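Endo-beta-1,2-glucanase (Talaromyces funiculosus, PDB 6IMV) hydrolyses the beta-1,2-glucosidic links inside beta-1,2-glucan chains, as an endo-acting fungal glycoside hydrolase that binds sophorose. Local coordinates at residues 328-333 and 481-487; 283-287 and 367-371; 312-317 and 464-469; 35-41 and 99-103. All coordinates share one frame; numbering follows the deposited sequence.

Contact 1. Residues 328-333 and 481-487; sequences ERARTC and GEHVPFC
Cys-333 and Cys-487 are joined covalently, SG to SG at 2.1 Å with a chi3 of 94°, and this disulfide pins the loop that follows helix 461-475 to helix 318-337. Packing is close around it. Beside the disulfide, the backbone N-H of Cys-487 points almost straight at Thr-332 OG1 (3.0 Å, 169° at the hydrogen), and that hydroxyl in turn donates to Glu-328 O at 2.8 Å, so it relays between loop and helix. The Phe-486 ring lies against the helix, its CZ 3.7 Å from Glu-328 CB and its edge turned to Arg-329 CG; Phe-392 adds to this patch. Arg-329 runs along the loop, its chain extended from CG to NE. Its NH1 donates to Val-484 O at 2.9 Å, within the guanidinium plane but from above the carbonyl plane, while Glu-482 O sits over one face and Asn-326 takes the NE. Were Arg-329 cut back to an alanine, Val-484 O would probably lose this donor and the turn 481-484 the chain that packs against it. Toward solvent the contact loosens: Arg-329 NH2 meets Glu-482 OE2 only through a water, and Glu-482 also pairs with Arg-322. The chemistry implies a covalent anchor at one end and, at the other, a buried arginine bonded directly to a carbonyl, with water at its outer NH2.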
loop_
_atom_site.group_PDB
_atom_site.type_symbol
_atom_site.label_atom_id
_atom_site.label_comp_id
_atom_site.label_asym_id
_atom_site.label_seq_id
_atom_site.Cartn_x
_atom_site.Cartn_y
_atom_site.Cartn_z
ATOM N N GLU A 328 -13.362 -0.287 10.465
ATOM C CA GLU A 328 -12.359 -0.371 11.528
ATOM C C GLU A 328 -13.012 -0.756 12.855
ATOM O O GLU A 328 -12.353 -1.332 13.702
ATOM C CB GLU A 328 -11.563 0.933 11.615
ATOM C CG GLU A 328 -10.859 1.263 10.310
ATOM C CD GLU A 328 -10.168 0.075 9.655
ATOM O OE1 GLU A 328 -9.403 -0.631 10.363
ATOM O OE2 GLU A 328 -10.406 -0.150 8.446
ATOM N N ARG A 329 -14.295 -0.429 13.027
ATOM C CA ARG A 329 -15.078 -0.954 14.141
ATOM C C ARG A 329 -15.121 -2.483 14.029
ATOM O O ARG A 329 -14.875 -3.194 14.996
ATOM C CB ARG A 329 -16.515 -0.417 14.128
ATOM C CG ARG A 329 -16.634 1.096 14.233
ATOM C CD ARG A 329 -18.080 1.530 14.113
ATOM N NE ARG A 329 -18.195 2.874 13.581
ATOM C CZ ARG A 329 -18.010 3.976 14.292
ATOM N NH1 ARG A 329 -17.665 3.885 15.568
ATOM N NH2 ARG A 329 -18.172 5.155 13.718
ATOM N N ALA A 330 -15.429 -2.961 12.815
ATOM C CA ALA A 330 -15.521 -4.380 12.534
ATOM C C ALA A 330 -14.145 -5.047 12.658
ATOM O O ALA A 330 -14.023 -6.131 13.249
ATOM C CB ALA A 330 -16.116 -4.579 11.161
ATOM N N ARG A 331 -13.101 -4.400 12.124
ATOM C CA ARG A 331 -11.778 -5.045 12.029
ATOM C C ARG A 331 -11.199 -5.233 13.435
ATOM O O ARG A 331 -10.705 -6.327 13.763
ATOM C CB ARG A 331 -10.823 -4.245 11.130
ATOM C CG ARG A 331 -9.674 -5.053 10.538
ATOM C CD ARG A 331 -8.606 -4.195 9.862
ATOM N NE ARG A 331 -9.133 -3.227 8.905
ATOM C CZ ARG A 331 -9.603 -3.524 7.694
ATOM N NH1 ARG A 331 -9.531 -4.764 7.231
ATOM N NH2 ARG A 331 -10.177 -2.579 6.965
ATOM N N THR A 332 -11.220 -4.163 14.244
ATOM C CA THR A 332 -10.674 -4.219 15.604
ATOM C C THR A 332 -11.512 -5.173 16.474
ATOM O O THR A 332 -10.971 -6.049 17.133
ATOM C CB THR A 332 -10.544 -2.821 16.230
ATOM O OG1 THR A 332 -11.808 -2.160 16.298
ATOM C CG2 THR A 332 -9.575 -1.938 15.479
ATOM N N CYS A 333 -12.836 -5.002 16.465
ATOM C CA CYS A 333 -13.707 -5.749 17.380
ATOM C C CYS A 333 -13.821 -7.215 16.946
ATOM O O CYS A 333 -13.994 -8.079 17.806
ATOM C CB CYS A 333 -15.067 -5.071 17.518
ATOM S SG CYS A 333 -14.928 -3.427 18.269
ATOM N N GLY A 481 -24.376 0.243 13.413
ATOM C CA GLY A 481 -23.194 -0.053 14.179
ATOM C C GLY A 481 -22.271 1.141 14.325
ATOM O O GLY A 481 -21.146 0.979 14.799
ATOM N N GLU A 482 -22.751 2.341 13.981
ATOM C CA GLU A 482 -21.899 3.535 14.028
ATOM C C GLU A 482 -21.617 3.948 15.488
ATOM O O GLU A 482 -20.733 4.760 15.734
ATOM C CB GLU A 482 -22.518 4.693 13.249
ATOM C CG GLU A 482 -22.560 4.466 11.754
ATOM C CD GLU A 482 -22.789 5.739 10.967
ATOM O OE1 GLU A 482 -23.956 6.028 10.674
ATOM O OE2 GLU A 482 -21.793 6.451 10.667
ATOM N N HIS A 483 -22.352 3.359 16.441
ATOM C CA HIS A 483 -22.173 3.597 17.871
ATOM C C HIS A 483 -21.194 2.581 18.485
ATOM O O HIS A 483 -20.863 2.693 19.648
ATOM C CB HIS A 483 -23.527 3.577 18.600
ATOM C CG HIS A 483 -24.377 4.758 18.288
ATOM N ND1 HIS A 483 -25.292 4.762 17.249
ATOM C CD2 HIS A 483 -24.440 5.987 18.849
ATOM C CE1 HIS A 483 -25.890 5.939 17.193
ATOM N NE2 HIS A 483 -25.388 6.706 18.162
ATOM N N VAL A 484 -20.733 1.582 17.715
ATOM C CA VAL A 484 -19.794 0.597 18.243
ATOM C C VAL A 484 -18.401 1.223 18.285
ATOM O O VAL A 484 -17.806 1.483 17.245
ATOM C CB VAL A 484 -19.816 -0.707 17.427
ATOM C CG1 VAL A 484 -18.738 -1.672 17.895
ATOM C CG2 VAL A 484 -21.195 -1.365 17.472
ATOM N N PRO A 485 -17.816 1.472 19.477
ATOM C CA PRO A 485 -16.457 2.001 19.568
ATOM C C PRO A 485 -15.421 1.023 18.999
ATOM O O PRO A 485 -15.663 -0.208 18.998
ATOM C CB PRO A 485 -16.229 2.172 21.077
ATOM C CG PRO A 485 -17.627 2.254 21.648
ATOM C CD PRO A 485 -18.413 1.266 20.810
ATOM N N PHE A 486 -14.293 1.567 18.526
ATOM C CA PHE A 486 -13.152 0.749 18.170
ATOM C C PHE A 486 -12.733 -0.073 19.393
ATOM O O PHE A 486 -12.808 0.409 20.521
ATOM C CB PHE A 486 -11.957 1.587 17.703
ATOM C CG PHE A 486 -12.083 2.307 16.383
ATOM C CD1 PHE A 486 -13.182 2.154 15.558
ATOM C CD2 PHE A 486 -11.050 3.126 15.950
ATOM C CE1 PHE A 486 -13.263 2.847 14.360
ATOM C CE2 PHE A 486 -11.116 3.792 14.737
ATOM C CZ PHE A 486 -12.243 3.684 13.964
ATOM N N CYS A 487 -12.288 -1.307 19.148
ATOM C CA CYS A 487 -11.850 -2.205 20.207
ATOM C C CYS A 487 -10.323 -2.148 20.320
ATOM O O CYS A 487 -9.623 -1.895 19.333
ATOM C CB CYS A 487 -12.339 -3.627 19.947
ATOM S SG CYS A 487 -14.137 -3.804 20.138
HETATM O O HOH W 1 -19.242 5.550 11.007
#

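Contact 2. Residues 283-287 and 367-371; sequences VDYHI and IPSIA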
loop_
_atom_site.group_PDB
_atom_site.type_symbol
_atom_site.label_atom_id
_atom_site.label_comp_id
_atom_site.label_asym_id
_atom_site.label_seq_id
_atom_site.Cartn_x
_atom_site.Cartn_y
_atom_site.Cartn_z
ATOM N N VAL A 283 -22.854 -5.136 3.489
ATOM C CA VAL A 283 -23.111 -6.287 4.339
ATOM C C VAL A 283 -22.906 -5.863 5.792
ATOM O O VAL A 283 -22.191 -4.897 6.081
ATOM C CB VAL A 283 -22.223 -7.502 4.000
ATOM C CG1 VAL A 283 -22.556 -8.071 2.638
ATOM C CG2 VAL A 283 -20.734 -7.185 4.101
ATOM N N ASP A 284 -23.523 -6.623 6.699
ATOM C CA ASP A 284 -23.428 -6.353 8.112
ATOM C C ASP A 284 -22.508 -7.397 8.756
ATOM O O ASP A 284 -22.746 -8.614 8.646
ATOM C CB ASP A 284 -24.815 -6.333 8.756
ATOM C CG ASP A 284 -25.648 -5.104 8.443
ATOM O OD1 ASP A 284 -25.121 -4.129 7.827
ATOM O OD2 ASP A 284 -26.830 -5.130 8.817
ATOM N N TYR A 285 -21.456 -6.913 9.420
ATOM C CA TYR A 285 -20.663 -7.737 10.319
ATOM C C TYR A 285 -21.448 -7.955 11.617
ATOM O O TYR A 285 -21.911 -7.000 12.231
ATOM C CB TYR A 285 -19.331 -7.081 10.679
ATOM C CG TYR A 285 -18.516 -7.908 11.638
ATOM C CD1 TYR A 285 -17.608 -8.852 11.187
ATOM C CD2 TYR A 285 -18.698 -7.794 13.007
ATOM C CE1 TYR A 285 -16.876 -9.630 12.070
ATOM C CE2 TYR A 285 -17.995 -8.584 13.901
ATOM C CZ TYR A 285 -17.078 -9.498 13.434
ATOM O OH TYR A 285 -16.377 -10.252 14.333
ATOM N N HIS A 286 -21.579 -9.213 12.037
ATOM C CA HIS A 286 -22.283 -9.526 13.273
ATOM C C HIS A 286 -21.836 -10.898 13.764
ATOM O O HIS A 286 -22.208 -11.904 13.180
ATOM C CB HIS A 286 -23.811 -9.436 13.087
ATOM C CG HIS A 286 -24.575 -9.346 14.369
ATOM N ND1 HIS A 286 -25.943 -9.537 14.423
ATOM C CD2 HIS A 286 -24.182 -9.077 15.638
ATOM C CE1 HIS A 286 -26.361 -9.398 15.668
ATOM N NE2 HIS A 286 -25.299 -9.121 16.434
ATOM N N ILE A 287 -20.980 -10.892 14.792
ATOM C CA ILE A 287 -20.501 -12.102 15.453
ATOM C C ILE A 287 -20.537 -11.863 16.963
ATOM O O ILE A 287 -20.077 -10.829 17.448
ATOM C CB ILE A 287 -19.102 -12.510 14.950
ATOM C CG1 ILE A 287 -19.142 -12.928 13.478
ATOM C CG2 ILE A 287 -18.517 -13.617 15.821
ATOM C CD1 ILE A 287 -17.797 -13.293 12.908
ATOM N N ILE A 367 -11.425 -11.223 6.989
ATOM C CA ILE A 367 -12.614 -11.422 7.818
ATOM C C ILE A 367 -13.677 -12.068 6.938
ATOM O O ILE A 367 -14.380 -11.380 6.197
ATOM C CB ILE A 367 -13.094 -10.101 8.450
ATOM C CG1 ILE A 367 -11.951 -9.392 9.184
ATOM C CG2 ILE A 367 -14.300 -10.346 9.352
ATOM C CD1 ILE A 367 -12.387 -8.203 9.996
ATOM N N PRO A 368 -13.775 -13.413 6.965
ATOM C CA PRO A 368 -14.572 -14.155 5.993
ATOM C C PRO A 368 -16.065 -13.804 5.932
ATOM O O PRO A 368 -16.632 -13.842 4.859
ATOM C CB PRO A 368 -14.440 -15.641 6.386
ATOM C CG PRO A 368 -13.469 -15.705 7.555
ATOM C CD PRO A 368 -13.048 -14.288 7.891
ATOM N N SER A 369 -16.678 -13.463 7.064
ATOM C CA SER A 369 -18.142 -13.246 7.134
ATOM C C SER A 369 -18.567 -11.972 6.390
ATOM O O SER A 369 -19.754 -11.766 6.169
ATOM C CB SER A 369 -18.622 -13.225 8.568
ATOM O OG SER A 369 -18.014 -12.165 9.298
ATOM N N ILE A 370 -17.610 -11.102 6.041
ATOM C CA ILE A 370 -17.903 -9.853 5.336
ATOM C C ILE A 370 -17.037 -9.768 4.072
ATOM O O ILE A 370 -16.637 -8.676 3.658
ATOM C CB ILE A 370 -17.686 -8.648 6.275
ATOM C CG1 ILE A 370 -16.325 -8.702 6.971
ATOM C CG2 ILE A 370 -18.826 -8.559 7.283
ATOM C CD1 ILE A 370 -16.000 -7.488 7.809
ATOM N N ALA A 371 -16.760 -10.934 3.476
ATOM C CA ALA A 371 -15.819 -11.097 2.357
ATOM C C ALA A 371 -16.486 -11.907 1.239
ATOM O O ALA A 371 -17.262 -12.815 1.504
ATOM C CB ALA A 371 -14.557 -11.778 2.831
HETATM O O HOH W 2 -21.908 -11.075 7.913
HETATM O O HOH W 3 -20.497 -11.312 10.445
#
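The two-stranded antiparallel hairpin 282-287/290-296 presents Val-283, Tyr-285 and Ile-287 of its first strand to the loop 367-371, and Tyr-285 meets Ile-370 at the middle of the contact. Ile-370 CG2 is the atom that does most of the touching: it lies 3.6 Å from Tyr-285 CA and 3.7 Å from Tyr-285 CB, and Val-283 CG2 approaches it at 4.0 Å from the neighbouring inward position of the strand. With CG1 set between the backbone N and the carbonyl carbon (chi1 50°), Ile-370 sends CG2 to the strand backbone and CD1 to the tyrosine ring. Ile-367 comes in at the edge of that ring, CG2 to CE1 of Tyr-285 at 3.8 Å. Strand and loop are not joined as neighbours in a sheet; the strand pairs with 290-296, where the backbones of Tyr-285 and Ile-293 are hydrogen-bonded, and the short 3-10 turn at 368-369 packs beside it through side chains and water. Tyr-285 itself runs on to helix 318-337, its hydroxyl bonded to Asn-334. The polar link is made at Ser-369. One water donates to both Asp-284 O (2.7 Å) and Ser-369 O (2.9 Å), and a second accepts from His-286 N and bonds to Ser-369 OG. That hydroxyl oxygen also lies 3.8 Å from CD1 of Ile-287, the last residue of the strand.

Contact 3. Residues 312-317 and 464-469; sequences MPYYDI and FVERIE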
loop_
_atom_site.group_PDB
_atom_site.type_symbol
_atom_site.label_atom_id
_atom_site.label_comp_id
_atom_site.label_asym_id
_atom_site.label_seq_id
_atom_site.Cartn_x
_atom_site.Cartn_y
_atom_site.Cartn_z
ATOM N N MET A 312 -6.260 8.954 -2.883
ATOM C CA MET A 312 -7.260 9.901 -3.389
ATOM C C MET A 312 -8.195 10.278 -2.252
ATOM O O MET A 312 -8.363 9.504 -1.314
ATOM C CB MET A 312 -8.056 9.303 -4.553
ATOM C CG MET A 312 -7.178 8.963 -5.744
ATOM S SD MET A 312 -8.116 8.392 -7.156
ATOM C CE MET A 312 -8.714 9.943 -7.837
ATOM N N PRO A 313 -8.793 11.490 -2.279
ATOM C CA PRO A 313 -9.552 12.008 -1.137
ATOM C C PRO A 313 -10.967 11.422 -0.982
ATOM O O PRO A 313 -11.946 12.162 -0.903
ATOM C CB PRO A 313 -9.587 13.518 -1.433
ATOM C CG PRO A 313 -9.593 13.597 -2.936
ATOM C CD PRO A 313 -8.692 12.464 -3.382
ATOM N N TYR A 314 -11.044 10.094 -0.871
ATOM C CA TYR A 314 -12.270 9.376 -0.588
ATOM C C TYR A 314 -12.931 9.887 0.703
ATOM O O TYR A 314 -14.149 9.947 0.778
ATOM C CB TYR A 314 -11.979 7.874 -0.471
ATOM C CG TYR A 314 -11.824 7.183 -1.800
ATOM C CD1 TYR A 314 -12.928 6.654 -2.447
ATOM C CD2 TYR A 314 -10.586 7.066 -2.419
ATOM C CE1 TYR A 314 -12.809 6.023 -3.672
ATOM C CE2 TYR A 314 -10.453 6.441 -3.650
ATOM C CZ TYR A 314 -11.571 5.920 -4.280
ATOM O OH TYR A 314 -11.479 5.300 -5.497
ATOM N N TYR A 315 -12.128 10.242 1.715
ATOM C CA TYR A 315 -12.672 10.578 3.038
ATOM C C TYR A 315 -13.148 12.036 3.109
ATOM O O TYR A 315 -13.639 12.443 4.163
ATOM C CB TYR A 315 -11.663 10.243 4.138
ATOM C CG TYR A 315 -11.412 8.768 4.329
ATOM C CD1 TYR A 315 -12.216 7.810 3.719
ATOM C CD2 TYR A 315 -10.365 8.320 5.125
ATOM C CE1 TYR A 315 -11.969 6.457 3.876
ATOM C CE2 TYR A 315 -10.123 6.970 5.310
ATOM C CZ TYR A 315 -10.931 6.032 4.687
ATOM O OH TYR A 315 -10.707 4.694 4.853
ATOM N N ASP A 316 -13.053 12.789 1.998
ATOM C CA ASP A 316 -13.755 14.073 1.843
ATOM C C ASP A 316 -15.265 13.842 1.720
ATOM O O ASP A 316 -16.030 14.763 1.914
ATOM C CB ASP A 316 -13.266 14.868 0.625
ATOM C CG ASP A 316 -11.885 15.482 0.774
ATOM O OD1 ASP A 316 -11.256 15.217 1.786
ATOM O OD2 ASP A 316 -11.457 16.223 -0.133
ATOM N N ILE A 317 -15.691 12.626 1.349
ATOM C CA ILE A 317 -17.109 12.286 1.213
ATOM C C ILE A 317 -17.550 11.594 2.511
ATOM O O ILE A 317 -17.017 10.539 2.863
ATOM C CB ILE A 317 -17.360 11.405 -0.030
ATOM C CG1 ILE A 317 -16.971 12.112 -1.336
ATOM C CG2 ILE A 317 -18.807 10.939 -0.078
ATOM C CD1 ILE A 317 -15.492 12.071 -1.664
ATOM N N PHE A 464 -14.766 13.811 -9.307
ATOM C CA PHE A 464 -14.461 12.733 -8.368
ATOM C C PHE A 464 -15.555 12.651 -7.294
ATOM O O PHE A 464 -16.188 11.598 -7.095
ATOM C CB PHE A 464 -13.083 12.953 -7.741
ATOM C CG PHE A 464 -12.720 11.975 -6.653
ATOM C CD1 PHE A 464 -12.182 10.736 -6.968
ATOM C CD2 PHE A 464 -12.910 12.293 -5.316
ATOM C CE1 PHE A 464 -11.837 9.836 -5.973
ATOM C CE2 PHE A 464 -12.565 11.391 -4.317
ATOM C CZ PHE A 464 -12.033 10.162 -4.649
ATOM N N VAL A 465 -15.793 13.779 -6.622
ATOM C CA VAL A 465 -16.725 13.836 -5.482
ATOM C C VAL A 465 -18.123 13.420 -5.951
ATOM O O VAL A 465 -18.753 12.542 -5.350
ATOM C CB VAL A 465 -16.736 15.216 -4.798
ATOM C CG1 VAL A 465 -17.812 15.295 -3.730
ATOM C CG2 VAL A 465 -15.371 15.563 -4.206
ATOM N N GLU A 466 -18.597 14.040 -7.037
ATOM C CA GLU A 466 -19.951 13.777 -7.560
ATOM C C GLU A 466 -20.141 12.286 -7.849
ATOM O O GLU A 466 -21.117 11.678 -7.428
ATOM C CB GLU A 466 -20.188 14.576 -8.846
ATOM C CG GLU A 466 -21.501 14.245 -9.532
ATOM C CD GLU A 466 -21.746 15.033 -10.802
ATOM O OE1 GLU A 466 -20.940 14.910 -11.740
ATOM O OE2 GLU A 466 -22.726 15.776 -10.831
ATOM N N ARG A 467 -19.205 11.721 -8.613
ATOM C CA ARG A 467 -19.292 10.338 -9.032
ATOM C C ARG A 467 -19.229 9.409 -7.814
ATOM O O ARG A 467 -20.031 8.497 -7.685
ATOM C CB ARG A 467 -18.159 10.024 -10.018
ATOM C CG ARG A 467 -18.003 8.548 -10.360
ATOM C CD ARG A 467 -19.264 7.898 -10.906
ATOM N NE ARG A 467 -19.664 8.452 -12.190
ATOM C CZ ARG A 467 -20.646 7.978 -12.939
ATOM N NH1 ARG A 467 -20.850 8.471 -14.151
ATOM N NH2 ARG A 467 -21.410 6.999 -12.487
ATOM N N ILE A 468 -18.238 9.605 -6.943
ATOM C CA ILE A 468 -17.948 8.580 -5.933
ATOM C C ILE A 468 -18.980 8.700 -4.797
ATOM O O ILE A 468 -19.403 7.696 -4.248
ATOM C CB ILE A 468 -16.473 8.633 -5.476
ATOM C CG1 ILE A 468 -15.999 7.282 -4.929
ATOM C CG2 ILE A 468 -16.236 9.752 -4.473
ATOM C CD1 ILE A 468 -16.239 6.095 -5.851
ATOM N N GLU A 469 -19.465 9.922 -4.521
ATOM C CA GLU A 469 -20.542 10.102 -3.543
ATOM C C GLU A 469 -21.825 9.455 -4.072
ATOM O O GLU A 469 -22.515 8.772 -3.317
ATOM C CB GLU A 469 -20.768 11.572 -3.204
ATOM C CG GLU A 469 -21.743 11.769 -2.058
ATOM C CD GLU A 469 -21.707 13.153 -1.437
ATOM O OE1 GLU A 469 -21.719 14.140 -2.205
ATOM O OE2 GLU A 469 -21.659 13.244 -0.182
#
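Phe-464 drives its ring edge onto the face of Tyr-314 in a T-shaped pair, centroids 5.3 Å apart and planes at 79°, with CZ standing over the centre of the tyrosine ring. This is helix-to-loop packing: helix 461-475 lies against the segment that leads through a short 3-10 turn into helix 318-337. The phenylalanine has CG anti to its backbone nitrogen (chi1 174°), which carries the ring across to the loop. Met-312 flanks it obliquely, SD making a Met-aromatic contact 5.2 Å from the ring centroid and CE touching CE1 of Phe-464 at 3.6 Å; Pro-313, the centre of an inverse gamma turn, lays its ring and carbonyl near CE2. Trp-256 and Met-455 also touch this ring. Tyr-314 crosses Ile-468 at about a right angle, CE1 to CG1 at 3.7 Å, while its buried hydroxyl is bonded to Glu-252 and Trp-256. Ile-317, at the N-cap position of helix 318-337, touches both Phe-464 CE2 and Ile-468 CG2 with its CD1, that CG2 lying over one face of the phenylalanine ring toward its rim, and slides past Val-465 in the opposite sense. Its other branch turns to the aliphatic part of Glu-469, with CG2 of Ile-317 3.6 Å from CG of Glu-469.

Contact 4. Residues 35-41 and 99-103; sequences NDVLFWE and DAARF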
loop_
_atom_site.group_PDB
_atom_site.type_symbol
_atom_site.label_atom_id
_atom_site.label_comp_id
_atom_site.label_asym_id
_atom_site.label_seq_id
_atom_site.Cartn_x
_atom_site.Cartn_y
_atom_site.Cartn_z
ATOM N N ASN A 35 6.672 8.464 17.055
ATOM C CA ASN A 35 8.003 9.029 16.853
ATOM C C ASN A 35 9.065 7.923 16.925
ATOM O O ASN A 35 10.052 7.941 16.173
ATOM C CB ASN A 35 8.249 10.135 17.882
ATOM C CG ASN A 35 9.524 10.902 17.657
ATOM O OD1 ASN A 35 9.694 11.513 16.608
ATOM N ND2 ASN A 35 10.393 10.891 18.650
ATOM N N ASP A 36 8.874 6.964 17.838
ATOM C CA ASP A 36 9.783 5.824 17.964
ATOM C C ASP A 36 9.622 4.891 16.756
ATOM O O ASP A 36 10.620 4.427 16.196
ATOM C CB ASP A 36 9.573 5.093 19.289
ATOM C CG ASP A 36 10.122 5.875 20.473
ATOM O OD1 ASP A 36 10.827 6.869 20.233
ATOM O OD2 ASP A 36 9.840 5.492 21.616
ATOM N N VAL A 37 8.365 4.650 16.365
ATOM C CA VAL A 37 8.028 3.783 15.242
ATOM C C VAL A 37 8.740 4.270 13.972
ATOM O O VAL A 37 9.409 3.486 13.291
ATOM C CB VAL A 37 6.508 3.689 15.029
ATOM C CG1 VAL A 37 6.175 3.031 13.692
ATOM C CG2 VAL A 37 5.831 2.963 16.172
ATOM N N LEU A 38 8.599 5.562 13.670
ATOM C CA LEU A 38 9.118 6.133 12.433
ATOM C C LEU A 38 10.643 6.001 12.371
ATOM O O LEU A 38 11.194 5.747 11.298
ATOM C CB LEU A 38 8.695 7.599 12.340
ATOM C CG LEU A 38 7.227 7.838 12.016
ATOM C CD1 LEU A 38 6.855 9.288 12.291
ATOM C CD2 LEU A 38 6.926 7.455 10.576
ATOM N N PHE A 39 11.310 6.204 13.514
ATOM C CA PHE A 39 12.778 6.134 13.614
ATOM C C PHE A 39 13.265 4.761 13.137
ATOM O O PHE A 39 14.138 4.668 12.273
ATOM C CB PHE A 39 13.256 6.403 15.045
ATOM C CG PHE A 39 14.752 6.371 15.216
ATOM C CD1 PHE A 39 15.511 7.502 14.963
ATOM C CD2 PHE A 39 15.409 5.208 15.599
ATOM C CE1 PHE A 39 16.893 7.479 15.098
ATOM C CE2 PHE A 39 16.789 5.182 15.738
ATOM C CZ PHE A 39 17.528 6.320 15.487
ATOM N N TRP A 40 12.677 3.695 13.688
ATOM C CA TRP A 40 13.134 2.345 13.361
ATOM C C TRP A 40 12.633 1.896 11.980
ATOM O O TRP A 40 13.376 1.213 11.255
ATOM C CB TRP A 40 12.790 1.377 14.490
ATOM C CG TRP A 40 13.762 1.560 15.610
ATOM C CD1 TRP A 40 13.552 2.244 16.768
ATOM C CD2 TRP A 40 15.142 1.150 15.623
ATOM N NE1 TRP A 40 14.697 2.261 17.517
ATOM C CE2 TRP A 40 15.691 1.603 16.839
ATOM C CE3 TRP A 40 15.964 0.441 14.731
ATOM C CZ2 TRP A 40 17.016 1.354 17.193
ATOM C CZ3 TRP A 40 17.276 0.202 15.078
ATOM C CH2 TRP A 40 17.789 0.648 16.298
ATOM N N GLU A 41 11.416 2.309 11.602
ATOM C CA GLU A 41 10.913 2.031 10.257
ATOM C C GLU A 41 11.878 2.603 9.203
ATOM O O GLU A 41 12.129 1.976 8.175
ATOM C CB GLU A 41 9.501 2.600 10.075
ATOM C CG GLU A 41 8.392 1.760 10.702
ATOM C CD GLU A 41 8.551 0.261 10.550
ATOM O OE1 GLU A 41 8.607 -0.226 9.398
ATOM O OE2 GLU A 41 8.638 -0.411 11.585
ATOM N N ASP A 99 7.699 14.365 10.217
ATOM C CA ASP A 99 7.510 12.923 10.419
ATOM C C ASP A 99 8.252 12.130 9.328
ATOM O O ASP A 99 8.887 11.138 9.626
ATOM C CB ASP A 99 6.020 12.555 10.490
ATOM C CG ASP A 99 5.415 12.675 11.889
ATOM O OD1 ASP A 99 6.154 13.061 12.835
ATOM O OD2 ASP A 99 4.207 12.370 12.036
ATOM N N ALA A 100 8.142 12.552 8.063
ATOM C CA ALA A 100 8.862 11.892 6.974
ATOM C C ALA A 100 10.381 12.007 7.190
ATOM O O ALA A 100 11.124 11.104 6.828
ATOM C CB ALA A 100 8.453 12.456 5.638
ATOM N N ALA A 101 10.832 13.122 7.781
ATOM C CA ALA A 101 12.253 13.366 8.069
ATOM C C ALA A 101 12.726 12.467 9.220
ATOM O O ALA A 101 13.861 11.999 9.216
ATOM C CB ALA A 101 12.478 14.829 8.391
ATOM N N ARG A 102 11.856 12.232 10.206
ATOM C CA ARG A 102 12.147 11.297 11.306
ATOM C C ARG A 102 12.426 9.894 10.743
ATOM O O ARG A 102 13.279 9.193 11.258
ATOM C CB ARG A 102 10.991 11.271 12.305
ATOM C CG ARG A 102 11.166 10.291 13.455
ATOM C CD ARG A 102 12.173 10.770 14.470
ATOM N NE ARG A 102 12.087 9.946 15.669
ATOM C CZ ARG A 102 13.018 9.899 16.612
ATOM N NH1 ARG A 102 14.060 10.711 16.565
ATOM N NH2 ARG A 102 12.902 9.023 17.592
ATOM N N PHE A 103 11.696 9.518 9.684
ATOM C CA PHE A 103 11.907 8.270 8.934
ATOM C C PHE A 103 13.199 8.345 8.114
ATOM O O PHE A 103 14.066 7.478 8.257
ATOM C CB PHE A 103 10.694 7.986 8.043
ATOM C CG PHE A 103 10.793 6.754 7.175
ATOM C CD1 PHE A 103 11.469 6.788 5.965
ATOM C CD2 PHE A 103 10.172 5.568 7.543
ATOM C CE1 PHE A 103 11.541 5.664 5.155
ATOM C CE2 PHE A 103 10.247 4.443 6.734
ATOM C CZ PHE A 103 10.924 4.496 5.540
HETATM O O HOH W 4 8.233 13.172 15.118
HETATM O O HOH W 5 15.250 6.428 10.864
#
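The Arg-102 guanidinium is sandwiched: the Asn-35 amide lies over one face, its ND2 3.1 Å above the plane and the two planes only 12° apart, and Phe-39 covers the opposite face, CD1 over the centre while the ring itself is inclined. At the edge, Asn-35 O accepts from NE of Arg-102 at 2.9 Å, in the guanidinium plane though the donor stands above the plane of the carbonyl; a weak bond from NH2 reaches the same oxygen. Asp-36 OD1 also lies near the edge, but its salt bridge to NH2 of Arg-102 is long, and the other oxygen of Asp-36 is held by Tyr-21. A bend at chi2 (74°) turns the arginine chain across helix 30-41, laying CG against CB of Leu-38 at 3.8 Å. A leucine in place of Arg-102 would probably leave Asn-35 O without the NE donor from helix 98-104, and Asp-36 without the nearby positive charge. Leu-38 CD1 packs on the carboxyl carbon of Asp-99, and one water joins Asn-35 OD1 to Asp-99 OD1. Further along, Phe-103 CA gives a C-H...O contact to Leu-38 O at 3.5 Å, and its ring lies obliquely by Glu-41 O. With axes 8.0 Å apart and inclined at 44°, the two helices pack knob-into-hole, Arg-102 being the knob among Asn-35, Asp-36, Leu-38 and Phe-39.

From the N terminus, contact 4 closes first, bringing helix 98-104 back onto helix 30-41, and it is complete before the other three begin. Those three cross one another. Strand 282-287 opens contact 2, the approach to helix 318-337 opens contact 3 and the helix itself opens contact 1; they close in the loop 367-371, helix 461-475 and the loop after that helix. Contacts 1 and 2 touch, Ile-367 and Tyr-285 packing on Arg-331 and Ala-330, so hairpin, loop and helix form one cluster. Contact 3 stands about 23 Å from contact 1, centre to centre, tying the C-terminal helix to the start of helix 318-337.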